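Local coordinates for transcriptional regulator, Crp/Fnr family (PDB 3DV8), which probably regulates transcription, joining a cyclic nucleotide-binding-type sensor domain to a Crp-like helix-turn-helix domain expected to bind DNA, at residues K112-M115 / P120-N123; M137-Q142 / D149-S154; S154-E159 / G204-L209; M189-Q194 / V199-G204. All blocks are in the same frame, centred on the assembly; numbering follows the deposited sequence.

Contact 1. Residues K112-M115 / P120-N123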
loop_
_atom_site.group_PDB
_atom_site.type_symbol
_atom_site.label_atom_id
_atom_site.label_comp_id
_atom_site.label_asym_id
_atom_site.label_seq_id
_atom_site.Cartn_x
_atom_site.Cartn_y
_atom_site.Cartn_z
ATOM N N LYS A 112 -13.145 2.675 -18.387
ATOM C CA LYS A 112 -11.929 2.143 -19.054
ATOM C C LYS A 112 -11.741 2.735 -20.457
ATOM O O LYS A 112 -10.630 3.122 -20.813
ATOM C CB LYS A 112 -11.997 0.609 -19.164
ATOM C CG LYS A 112 -10.710 -0.079 -19.617
ATOM C CD LYS A 112 -10.963 -1.544 -19.889
ATOM C CE LYS A 112 -9.682 -2.252 -20.259
ATOM N NZ LYS A 112 -9.973 -3.588 -20.852
ATOM N N GLY A 113 -12.833 2.785 -21.230
ATOM C CA GLY A 113 -12.853 3.345 -22.591
ATOM C C GLY A 113 -12.454 4.813 -22.652
ATOM O O GLY A 113 -11.631 5.180 -23.478
ATOM N N ILE A 114 -13.045 5.632 -21.776
ATOM C CA ILE A 114 -12.737 7.075 -21.642
ATOM C C ILE A 114 -11.274 7.292 -21.207
ATOM O O ILE A 114 -10.596 8.206 -21.683
ATOM C CB ILE A 114 -13.701 7.774 -20.616
ATOM C CG1 ILE A 114 -15.140 7.816 -21.156
ATOM C CG2 ILE A 114 -13.256 9.210 -20.297
ATOM C CD1 ILE A 114 -16.165 8.354 -20.180
HETATM N N MSE A 115 -10.818 6.426 -20.308
HETATM C CA MSE A 115 -9.454 6.454 -19.741
HETATM C C MSE A 115 -8.361 6.168 -20.800
HETATM O O MSE A 115 -7.263 6.738 -20.735
HETATM C CB MSE A 115 -9.387 5.429 -18.606
HETATM C CG MSE A 115 -8.372 5.667 -17.536
HETATM SE SE MSE A 115 -8.344 4.173 -16.250
HETATM C CE MSE A 115 -9.956 3.551 -16.319
ATOM N N PRO A 120 -6.423 13.585 -19.168
ATOM C CA PRO A 120 -7.079 14.115 -17.946
ATOM C C PRO A 120 -7.754 13.074 -17.051
ATOM O O PRO A 120 -7.558 13.112 -15.835
ATOM C CB PRO A 120 -8.126 15.083 -18.506
ATOM C CG PRO A 120 -7.541 15.564 -19.756
ATOM C CD PRO A 120 -6.788 14.411 -20.344
ATOM N N VAL A 121 -8.539 12.173 -17.654
ATOM C CA VAL A 121 -9.204 11.074 -16.929
ATOM C C VAL A 121 -8.166 10.034 -16.464
ATOM O O VAL A 121 -8.304 9.475 -15.364
ATOM C CB VAL A 121 -10.353 10.405 -17.771
ATOM C CG1 VAL A 121 -10.941 9.183 -17.074
ATOM C CG2 VAL A 121 -11.463 11.415 -18.067
ATOM N N ALA A 122 -7.153 9.771 -17.297
ATOM C CA ALA A 122 -6.047 8.860 -16.943
ATOM C C ALA A 122 -5.259 9.382 -15.734
ATOM O O ALA A 122 -5.019 8.636 -14.785
ATOM C CB ALA A 122 -5.121 8.675 -18.110
ATOM N N ASN A 123 -4.864 10.655 -15.791
ATOM C CA ASN A 123 -4.159 11.330 -14.687
ATOM C C ASN A 123 -5.024 11.470 -13.437
ATOM O O ASN A 123 -4.513 11.397 -12.329
ATOM C CB ASN A 123 -3.606 12.715 -15.093
ATOM C CG ASN A 123 -2.375 12.626 -15.996
ATOM O OD1 ASN A 123 -2.249 11.723 -16.817
ATOM N ND2 ASN A 123 -1.465 13.582 -15.847
#

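Contact 2. Residues M137-Q142 / D149-S154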
loop_
_atom_site.group_PDB
_atom_site.type_symbol
_atom_site.label_atom_id
_atom_site.label_comp_id
_atom_site.label_asym_id
_atom_site.label_seq_id
_atom_site.Cartn_x
_atom_site.Cartn_y
_atom_site.Cartn_z
HETATM N N MSE A 137 -0.413 3.327 2.982
HETATM C CA MSE A 137 0.930 3.604 3.557
HETATM C C MSE A 137 0.876 4.164 4.977
HETATM O O MSE A 137 1.790 3.891 5.763
HETATM C CB MSE A 137 1.763 4.488 2.636
HETATM C CG MSE A 137 2.193 3.795 1.353
HETATM SE SE MSE A 137 3.639 2.543 1.614
HETATM C CE MSE A 137 2.700 1.184 2.295
ATOM N N TRP A 138 -0.162 4.953 5.290
ATOM C CA TRP A 138 -0.400 5.413 6.662
ATOM C C TRP A 138 -0.715 4.193 7.546
ATOM O O TRP A 138 -0.273 4.144 8.704
ATOM C CB TRP A 138 -1.513 6.470 6.751
ATOM C CG TRP A 138 -1.984 6.715 8.169
ATOM C CD1 TRP A 138 -1.365 7.474 9.129
ATOM C CD2 TRP A 138 -3.164 6.165 8.788
ATOM N NE1 TRP A 138 -2.090 7.434 10.306
ATOM C CE2 TRP A 138 -3.195 6.641 10.125
ATOM C CE3 TRP A 138 -4.201 5.317 8.339
ATOM C CZ2 TRP A 138 -4.234 6.301 11.022
ATOM C CZ3 TRP A 138 -5.235 4.968 9.232
ATOM C CH2 TRP A 138 -5.239 5.466 10.560
ATOM N N LEU A 139 -1.462 3.227 6.985
ATOM C CA LEU A 139 -1.783 1.982 7.672
ATOM C C LEU A 139 -0.528 1.151 7.978
ATOM O O LEU A 139 -0.420 0.651 9.095
ATOM C CB LEU A 139 -2.818 1.159 6.898
ATOM C CG LEU A 139 -3.359 -0.114 7.568
ATOM C CD1 LEU A 139 -3.917 0.153 8.942
ATOM C CD2 LEU A 139 -4.407 -0.731 6.703
ATOM N N ILE A 140 0.407 1.003 7.024
ATOM C CA ILE A 140 1.669 0.265 7.302
ATOM C C ILE A 140 2.428 0.955 8.440
ATOM O O ILE A 140 2.847 0.288 9.382
ATOM C CB ILE A 140 2.615 0.078 6.070
ATOM C CG1 ILE A 140 2.012 -0.908 5.066
ATOM C CG2 ILE A 140 3.997 -0.456 6.495
ATOM C CD1 ILE A 140 3.045 -1.508 4.052
ATOM N N GLU A 141 2.555 2.285 8.346
ATOM C CA GLU A 141 3.200 3.110 9.384
ATOM C C GLU A 141 2.541 2.938 10.764
ATOM O O GLU A 141 3.266 2.848 11.769
ATOM C CB GLU A 141 3.244 4.597 8.968
ATOM C CG GLU A 141 4.226 4.874 7.792
ATOM C CD GLU A 141 4.103 6.269 7.143
ATOM O OE1 GLU A 141 3.270 7.099 7.575
ATOM O OE2 GLU A 141 4.857 6.531 6.173
ATOM N N GLN A 142 1.197 2.841 10.788
ATOM C CA GLN A 142 0.441 2.664 12.037
ATOM C C GLN A 142 0.687 1.251 12.590
ATOM O O GLN A 142 1.042 1.097 13.756
ATOM C CB GLN A 142 -1.076 2.920 11.860
ATOM C CG GLN A 142 -1.785 3.256 13.186
ATOM C CD GLN A 142 -3.325 3.130 13.176
ATOM O OE1 GLN A 142 -3.887 2.087 12.827
ATOM N NE2 GLN A 142 -3.997 4.181 13.635
ATOM N N ASP A 149 -2.496 -0.797 21.970
ATOM C CA ASP A 149 -3.173 0.172 22.856
ATOM C C ASP A 149 -3.353 1.538 22.161
ATOM O O ASP A 149 -4.430 2.138 22.241
ATOM C CB ASP A 149 -2.467 0.333 24.233
ATOM C CG ASP A 149 -1.012 0.823 24.132
ATOM O OD1 ASP A 149 -0.320 0.504 23.143
ATOM O OD2 ASP A 149 -0.554 1.509 25.070
ATOM N N LYS A 150 -2.321 1.992 21.444
ATOM C CA LYS A 150 -2.375 3.269 20.725
ATOM C C LYS A 150 -3.330 3.232 19.537
ATOM O O LYS A 150 -4.049 4.202 19.287
ATOM C CB LYS A 150 -0.978 3.716 20.293
ATOM C CG LYS A 150 -0.073 3.990 21.476
ATOM C CD LYS A 150 1.180 4.756 21.110
ATOM C CE LYS A 150 2.405 3.900 20.967
ATOM N NZ LYS A 150 2.969 3.468 22.300
ATOM N N ARG A 151 -3.363 2.097 18.844
ATOM C CA ARG A 151 -4.233 1.901 17.678
ATOM C C ARG A 151 -5.706 1.777 18.068
ATOM O O ARG A 151 -6.565 2.274 17.342
ATOM C CB ARG A 151 -3.756 0.703 16.848
ATOM C CG ARG A 151 -2.347 0.936 16.297
ATOM C CD ARG A 151 -1.786 -0.211 15.509
ATOM N NE ARG A 151 -2.608 -0.498 14.338
ATOM C CZ ARG A 151 -3.169 -1.668 14.009
ATOM N NH1 ARG A 151 -2.948 -2.798 14.685
ATOM N NH2 ARG A 151 -3.916 -1.710 12.902
ATOM N N VAL A 152 -5.986 1.114 19.197
ATOM C CA VAL A 152 -7.345 1.025 19.749
ATOM C C VAL A 152 -7.786 2.444 20.153
ATOM O O VAL A 152 -8.874 2.875 19.775
ATOM C CB VAL A 152 -7.461 0.017 20.944
ATOM C CG1 VAL A 152 -8.862 0.059 21.581
ATOM C CG2 VAL A 152 -7.139 -1.400 20.479
ATOM N N ALA A 153 -6.925 3.156 20.891
ATOM C CA ALA A 153 -7.148 4.564 21.268
ATOM C C ALA A 153 -7.451 5.438 20.038
ATOM O O ALA A 153 -8.391 6.243 20.043
ATOM C CB ALA A 153 -5.939 5.109 21.991
ATOM N N SER A 154 -6.668 5.246 18.987
ATOM C CA SER A 154 -6.841 5.971 17.723
ATOM C C SER A 154 -8.175 5.658 17.029
ATOM O O SER A 154 -8.822 6.559 16.487
ATOM C CB SER A 154 -5.679 5.643 16.776
ATOM O OG SER A 154 -5.744 6.442 15.619
#

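Contact 3. Residues S154-E159 / G204-L209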
loop_
_atom_site.group_PDB
_atom_site.type_symbol
_atom_site.label_atom_id
_atom_site.label_comp_id
_atom_site.label_asym_id
_atom_site.label_seq_id
_atom_site.Cartn_x
_atom_site.Cartn_y
_atom_site.Cartn_z
ATOM N N SER A 154 -6.668 5.246 18.987
ATOM C CA SER A 154 -6.841 5.971 17.723
ATOM C C SER A 154 -8.175 5.658 17.029
ATOM O O SER A 154 -8.822 6.559 16.487
ATOM C CB SER A 154 -5.679 5.643 16.776
ATOM O OG SER A 154 -5.744 6.442 15.619
ATOM N N PHE A 155 -8.569 4.382 17.043
ATOM C CA PHE A 155 -9.832 3.951 16.445
ATOM C C PHE A 155 -11.039 4.516 17.210
ATOM O O PHE A 155 -11.989 5.015 16.582
ATOM C CB PHE A 155 -9.926 2.425 16.346
ATOM C CG PHE A 155 -11.268 1.949 15.898
ATOM C CD1 PHE A 155 -11.578 1.904 14.544
ATOM C CD2 PHE A 155 -12.262 1.611 16.841
ATOM C CE1 PHE A 155 -12.854 1.508 14.111
ATOM C CE2 PHE A 155 -13.546 1.212 16.429
ATOM C CZ PHE A 155 -13.840 1.139 15.060
ATOM N N LEU A 156 -11.016 4.411 18.542
ATOM C CA LEU A 156 -12.109 4.940 19.381
ATOM C C LEU A 156 -12.352 6.436 19.135
ATOM O O LEU A 156 -13.501 6.863 19.087
ATOM C CB LEU A 156 -11.875 4.652 20.870
ATOM C CG LEU A 156 -11.869 3.182 21.322
ATOM C CD1 LEU A 156 -11.552 3.100 22.827
ATOM C CD2 LEU A 156 -13.176 2.445 20.991
ATOM N N LEU A 157 -11.272 7.203 18.943
ATOM C CA LEU A 157 -11.354 8.635 18.592
ATOM C C LEU A 157 -11.913 8.860 17.164
ATOM O O LEU A 157 -12.628 9.839 16.926
ATOM C CB LEU A 157 -9.990 9.324 18.766
ATOM C CG LEU A 157 -9.491 9.426 20.217
ATOM C CD1 LEU A 157 -8.014 9.710 20.278
ATOM C CD2 LEU A 157 -10.282 10.472 21.006
ATOM N N GLU A 158 -11.601 7.961 16.226
ATOM C CA GLU A 158 -12.141 8.065 14.868
ATOM C C GLU A 158 -13.637 7.788 14.861
ATOM O O GLU A 158 -14.391 8.600 14.317
ATOM C CB GLU A 158 -11.461 7.109 13.881
ATOM C CG GLU A 158 -11.856 7.357 12.393
ATOM C CD GLU A 158 -11.361 6.278 11.429
ATOM O OE1 GLU A 158 -10.514 5.438 11.798
ATOM O OE2 GLU A 158 -11.831 6.281 10.278
ATOM N N GLU A 159 -14.055 6.647 15.427
ATOM C CA GLU A 159 -15.491 6.277 15.456
ATOM C C GLU A 159 -16.380 7.305 16.143
ATOM O O GLU A 159 -17.474 7.588 15.645
ATOM C CB GLU A 159 -15.762 4.893 16.069
ATOM C CG GLU A 159 -15.672 3.712 15.124
ATOM C CD GLU A 159 -16.839 3.575 14.150
ATOM O OE1 GLU A 159 -17.011 4.429 13.263
ATOM O OE2 GLU A 159 -17.556 2.559 14.216
ATOM N N GLY A 204 -23.595 -3.966 25.102
ATOM C CA GLY A 204 -23.539 -3.561 23.691
ATOM C C GLY A 204 -23.094 -2.136 23.457
ATOM O O GLY A 204 -23.554 -1.494 22.505
ATOM N N LYS A 205 -22.185 -1.650 24.302
ATOM C CA LYS A 205 -21.779 -0.248 24.261
ATOM C C LYS A 205 -20.431 0.028 24.934
ATOM O O LYS A 205 -20.142 -0.503 26.012
ATOM C CB LYS A 205 -22.870 0.598 24.952
ATOM C CG LYS A 205 -22.648 2.115 24.971
ATOM C CD LYS A 205 -23.570 2.810 25.980
ATOM C CE LYS A 205 -25.000 2.822 25.539
ATOM N NZ LYS A 205 -25.819 3.663 26.453
ATOM N N ILE A 206 -19.638 0.872 24.269
ATOM C CA ILE A 206 -18.370 1.399 24.772
ATOM C C ILE A 206 -18.589 2.919 24.850
ATOM O O ILE A 206 -18.924 3.542 23.841
ATOM C CB ILE A 206 -17.166 1.103 23.837
ATOM C CG1 ILE A 206 -17.124 -0.368 23.411
ATOM C CG2 ILE A 206 -15.846 1.495 24.526
ATOM C CD1 ILE A 206 -15.978 -0.677 22.446
ATOM N N THR A 207 -18.464 3.495 26.041
ATOM C CA THR A 207 -18.631 4.932 26.238
ATOM C C THR A 207 -17.256 5.508 26.517
ATOM O O THR A 207 -16.603 5.087 27.464
ATOM C CB THR A 207 -19.567 5.248 27.411
ATOM O OG1 THR A 207 -20.784 4.512 27.250
ATOM C CG2 THR A 207 -19.851 6.753 27.487
ATOM N N ILE A 208 -16.827 6.471 25.705
ATOM C CA ILE A 208 -15.522 7.115 25.872
ATOM C C ILE A 208 -15.674 8.091 27.038
ATOM O O ILE A 208 -16.521 8.988 26.984
ATOM C CB ILE A 208 -15.047 7.864 24.579
ATOM C CG1 ILE A 208 -15.131 6.964 23.326
ATOM C CG2 ILE A 208 -13.649 8.431 24.759
ATOM C CD1 ILE A 208 -14.567 5.587 23.481
ATOM N N LEU A 209 -14.888 7.878 28.096
ATOM C CA LEU A 209 -14.930 8.706 29.304
ATOM C C LEU A 209 -13.914 9.848 29.246
ATOM O O LEU A 209 -14.260 10.976 29.598
ATOM C CB LEU A 209 -14.728 7.859 30.567
ATOM C CG LEU A 209 -15.792 6.807 30.893
ATOM C CD1 LEU A 209 -15.363 6.033 32.119
ATOM C CD2 LEU A 209 -17.167 7.414 31.107
#

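Contact 4. Residues M189-Q194 / V199-G204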
loop_
_atom_site.group_PDB
_atom_site.type_symbol
_atom_site.label_atom_id
_atom_site.label_comp_id
_atom_site.label_asym_id
_atom_site.label_seq_id
_atom_site.Cartn_x
_atom_site.Cartn_y
_atom_site.Cartn_z
HETATM N N MSE A 189 -7.913 -5.447 26.111
HETATM C CA MSE A 189 -7.477 -4.056 25.939
HETATM C C MSE A 189 -8.514 -3.043 26.402
HETATM O O MSE A 189 -8.142 -2.034 27.012
HETATM C CB MSE A 189 -7.141 -3.765 24.468
HETATM C CG MSE A 189 -6.403 -2.459 24.226
HETATM SE SE MSE A 189 -4.625 -2.494 25.020
HETATM C CE MSE A 189 -3.768 -3.883 23.903
ATOM N N LEU A 190 -9.788 -3.289 26.069
ATOM C CA LEU A 190 -10.886 -2.409 26.481
ATOM C C LEU A 190 -11.071 -2.442 28.009
ATOM O O LEU A 190 -11.354 -1.406 28.622
ATOM C CB LEU A 190 -12.185 -2.745 25.732
ATOM C CG LEU A 190 -12.169 -2.508 24.210
ATOM C CD1 LEU A 190 -13.363 -3.197 23.546
ATOM C CD2 LEU A 190 -12.101 -1.010 23.820
ATOM N N ARG A 191 -10.885 -3.620 28.610
ATOM C CA ARG A 191 -10.953 -3.784 30.081
ATOM C C ARG A 191 -9.792 -3.090 30.812
ATOM O O ARG A 191 -9.978 -2.588 31.923
ATOM C CB ARG A 191 -11.076 -5.255 30.459
ATOM C CG ARG A 191 -12.443 -5.809 30.090
ATOM C CD ARG A 191 -12.486 -7.303 30.248
ATOM N NE ARG A 191 -13.839 -7.836 30.102
ATOM C CZ ARG A 191 -14.155 -9.134 30.130
ATOM N NH1 ARG A 191 -13.221 -10.084 30.300
ATOM N NH2 ARG A 191 -15.434 -9.494 29.981
ATOM N N TYR A 192 -8.612 -3.071 30.183
ATOM C CA TYR A 192 -7.455 -2.292 30.674
ATOM C C TYR A 192 -7.776 -0.783 30.611
ATOM O O TYR A 192 -7.444 -0.038 31.536
ATOM C CB TYR A 192 -6.175 -2.641 29.883
ATOM C CG TYR A 192 -5.043 -1.650 30.034
ATOM C CD1 TYR A 192 -4.364 -1.502 31.253
ATOM C CD2 TYR A 192 -4.642 -0.851 28.954
ATOM C CE1 TYR A 192 -3.309 -0.561 31.389
ATOM C CE2 TYR A 192 -3.596 0.083 29.078
ATOM C CZ TYR A 192 -2.941 0.221 30.293
ATOM O OH TYR A 192 -1.930 1.136 30.389
ATOM N N PHE A 193 -8.410 -0.360 29.512
ATOM C CA PHE A 193 -8.878 1.028 29.312
ATOM C C PHE A 193 -9.933 1.411 30.362
ATOM O O PHE A 193 -9.898 2.532 30.885
ATOM C CB PHE A 193 -9.450 1.219 27.887
ATOM C CG PHE A 193 -8.408 1.435 26.797
ATOM C CD1 PHE A 193 -7.109 0.892 26.868
ATOM C CD2 PHE A 193 -8.777 2.123 25.628
ATOM C CE1 PHE A 193 -6.187 1.096 25.829
ATOM C CE2 PHE A 193 -7.861 2.327 24.581
ATOM C CZ PHE A 193 -6.570 1.814 24.685
ATOM N N GLN A 194 -10.849 0.478 30.663
ATOM C CA GLN A 194 -11.888 0.698 31.694
ATOM C C GLN A 194 -11.279 0.809 33.095
ATOM O O GLN A 194 -11.691 1.678 33.872
ATOM C CB GLN A 194 -12.983 -0.382 31.680
ATOM C CG GLN A 194 -14.213 -0.029 32.565
ATOM C CD GLN A 194 -15.342 -1.040 32.511
ATOM O OE1 GLN A 194 -16.508 -0.668 32.544
ATOM N NE2 GLN A 194 -15.007 -2.317 32.435
ATOM N N VAL A 199 -12.482 4.503 29.217
ATOM C CA VAL A 199 -13.795 4.111 28.683
ATOM C C VAL A 199 -14.646 3.419 29.741
ATOM O O VAL A 199 -14.128 3.013 30.780
ATOM C CB VAL A 199 -13.655 3.121 27.487
ATOM C CG1 VAL A 199 -12.837 3.734 26.375
ATOM C CG2 VAL A 199 -13.017 1.799 27.930
ATOM N N LYS A 200 -15.949 3.325 29.467
ATOM C CA LYS A 200 -16.905 2.565 30.279
ATOM C C LYS A 200 -17.475 1.472 29.362
ATOM O O LYS A 200 -17.857 1.754 28.218
ATOM C CB LYS A 200 -18.023 3.452 30.808
ATOM C CG LYS A 200 -18.985 2.733 31.746
ATOM C CD LYS A 200 -20.078 3.628 32.298
ATOM C CE LYS A 200 -21.025 4.141 31.217
ATOM N NZ LYS A 200 -22.194 4.866 31.777
ATOM N N LEU A 201 -17.518 0.238 29.865
ATOM C CA LEU A 201 -18.033 -0.913 29.117
ATOM C C LEU A 201 -19.350 -1.349 29.731
ATOM O O LEU A 201 -19.444 -1.488 30.944
ATOM C CB LEU A 201 -17.030 -2.068 29.139
ATOM C CG LEU A 201 -15.642 -1.765 28.566
ATOM C CD1 LEU A 201 -14.710 -2.933 28.816
ATOM C CD2 LEU A 201 -15.729 -1.423 27.079
ATOM N N SER A 202 -20.370 -1.516 28.889
ATOM C CA SER A 202 -21.697 -1.976 29.318
ATOM C C SER A 202 -22.372 -2.730 28.167
ATOM O O SER A 202 -21.802 -2.802 27.072
ATOM C CB SER A 202 -22.545 -0.809 29.838
ATOM O OG SER A 202 -22.884 0.118 28.825
ATOM N N ARG A 203 -23.559 -3.293 28.422
ATOM C CA ARG A 203 -24.301 -4.101 27.422
ATOM C C ARG A 203 -24.437 -3.463 26.013
ATOM O O ARG A 203 -25.259 -2.562 25.784
ATOM C CB ARG A 203 -25.649 -4.624 28.001
ATOM C CG ARG A 203 -26.751 -5.107 26.987
ATOM C CD ARG A 203 -27.471 -6.409 27.393
ATOM N NE ARG A 203 -27.691 -6.597 28.832
ATOM C CZ ARG A 203 -28.824 -6.397 29.517
ATOM N NH1 ARG A 203 -29.959 -5.979 28.933
ATOM N NH2 ARG A 203 -28.825 -6.632 30.841
ATOM N N GLY A 204 -23.595 -3.966 25.102
ATOM C CA GLY A 204 -23.539 -3.561 23.691
ATOM C C GLY A 204 -23.094 -2.136 23.457
ATOM O O GLY A 204 -23.554 -1.494 22.505
#

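Contact 1. Residues K112-M115 / P120-N123
Ile114 presses its branch methyl into the fork of Val121: Ile114 CG2 lies 3.6 Å from Val121 CG2 and 4.0 Å from Val121 CG1. With CG1 of Ile114 set beside the backbone N (chi1 -68°), CG2 stands anti to that nitrogen and becomes the branch that does the touching. Next along the helix, Met115, a selenomethionine in the crystal, meets the other helix partly through its backbone. Its CA is 4.1 Å from Val121 CG1, while its carbonyl oxygen meets the methyl of the alanine next to Val121, Met115 O lying 3.9 Å from Ala122 CB. The side chain then runs past the alanine, bringing Met115 CG to 4.0 Å from Ala122 CA. The contact is thus apolar and buried, and it packs the corner where helix 108-117 gives way to the long helix 119-145, a corner also tied by a hydrogen bond between Val121 N and Ser118 OG. Around it, Ile114 reaches Gln18 and Ile22 of helix 16-23, and Val121 touches Leu10 and Leu14. On the dimer side, Met115 and Ala122 pack on Asn123 of the second subunit, whose Asn126 hydrogen-bonds to Ala122 O.

Contact 2. Residues M137-Q142 / D149-S154
Arg151 reaches across to Gln142 between two helical segments whose axes come within 12.3 Å and run at 136°. Its aliphatic part lies against the glutamine chain, Arg151 CG being 3.9 Å from Gln142 CG, and Arg151 CD comes 3.6 Å from Gln142 O. A bend at chi3 then turns the guanidinium so that NE donates to Gln142 OE1 (3.3 Å, N-H...O angle 157°). The oxygen sits at the guanidinium edge, near its plane, but the donor approaches from above the carbonyl plane of the amide. Gln142 is modelled in two conformers, and this rather long bond is described for one of them, so its permanence is doubtful. Arg151 NH2 also hydrogen-bonds to Leu179 O, and Leu139 CD1 lies 4.4 Å from the same nitrogen. A leucine in place of Arg151 would probably leave both Gln142 OE1 and Leu179 O without this donor. Farther along, Ser154 OG lies 3.5 Å from Gln142 NE2 at a poor angle for bonding; it is instead hydrogen-bonded to Gln218 NE2. The arrangement is that of the interdomain junction in the Crp/Fnr fold, where the long dimer helix 119-145 is followed by helix 148-163, the first of the helix-turn-helix domain.

Contact 3. Residues S154-E159 / G204-L209
Leu156 on helix 148-163 faces Ile208 on strand 205-208, their CA atoms 7.6 Å apart, the nearest such pair between the segments. The strand is extended from Lys205 to Ile208, so alternate residues turn their side chains the same way: both Ile206 and Ile208 direct their CB atoms toward the helix, and Leu156 directs its own toward the strand. One leucine therefore serves two isoleucines. Ile208 bears most of the contact through its terminal methyl, CD1, which lies 3.9 Å from Leu156 CB and 4.0 Å from Leu156 CD1, against the base and one branch of the leucine, the two side chains crossing obliquely. That methyl is brought there by a folded chain, with CG1 beside the backbone N (chi1 -51°) and a second turn in the same sense (chi2 -47°). The other leucine branch takes the second isoleucine more loosely, Leu156 CD2 being 4.4 Å from Ile206 CD1. All three residues are buried, and the atoms that meet are all aliphatic carbons, so the fit rests on shape and the exclusion of water.

This is helix-against-sheet packing inside the winged helix-turn-helix domain. Strand 205-208 is the middle one of a small antiparallel sheet, bonded through its backbone to Leu168 and Asn166 on one side and to Lys200 on the other. Val199 of strand 199-202 touches both Leu156 and Ile208. Leu214 of helix 211-219 packs on Ile208, and Ile175 of helix 172-179 packs on Ile206.

Contact 4. Residues M189-Q194 / V199-G204
Gln194 and Val199 bring helix 183-195 and strand 199-202 together across a short turn, their CA atoms 4.9 Å apart, the segment axes approaching to 7.3 Å at an angle of 121°. Close to the turn, Gln194 CA makes a CH...O contact with Val199 O at 3.3 Å. Beyond it the glutamine stretches out over the strand: CG stands anti to the backbone N (chi1 -169°) and the chain stays extended, which carries the amide to Leu201. There Leu201 N donates to Gln194 OE1 (3.0 Å, N-H...O angle 166°), a straight bond that nevertheless arrives from well above the carbonyl plane. The amide nitrogen lies against the leucine side chain, Gln194 NE2 being 3.7 Å from Leu201 CD1. A methionine in place of Gln194 would probably leave the Leu201 N-H without this acceptor at the rim.

Deeper in, Val199 CG2 sits 3.6 Å from Phe193 CB, while Val199 CG1 lies at the edge of the phenylalanine ring. Leu201 CD1 and CD2 both lie 4.0 Å from Leu190 CB, and the Arg191 side chain crosses that of Leu201 at about a right angle, Arg191 CG lying 3.9 Å from Leu201 CD1. Helix 183-195 is the probable recognition helix of the helix-turn-helix and the strand begins the wing. The chemistry is therefore graded: an apolar inner side packs the first wing strand on the helix, and at the rim a side-chain amide takes up a strand N-H, which probably helps set the strand's position against the helix.

How the contacts relate
Contacts 1 and 2 both use helix 119-145 and touch the second subunit, with centres about 34 Å apart; both are buried, contact 1 being apolar packing at the sensor-domain end, while contact 2 is mostly polar, an arginine meeting a glutamine through a long and uncertain bond. Contacts 3 and 4 belong to the helix-turn-helix domain, with centres about 9 Å apart, and share Gly204 and adjoining strands, contact 4 nested within the loop closed by contact 3. Contact 3 is buried and wholly apolar; contact 4, partly buried, adds a glutamine bond at its rim. Helix 148-163 joins contacts 2 and 3 through Ser154, and in contact 4 Phe193 and Met189 pack back on Asp149.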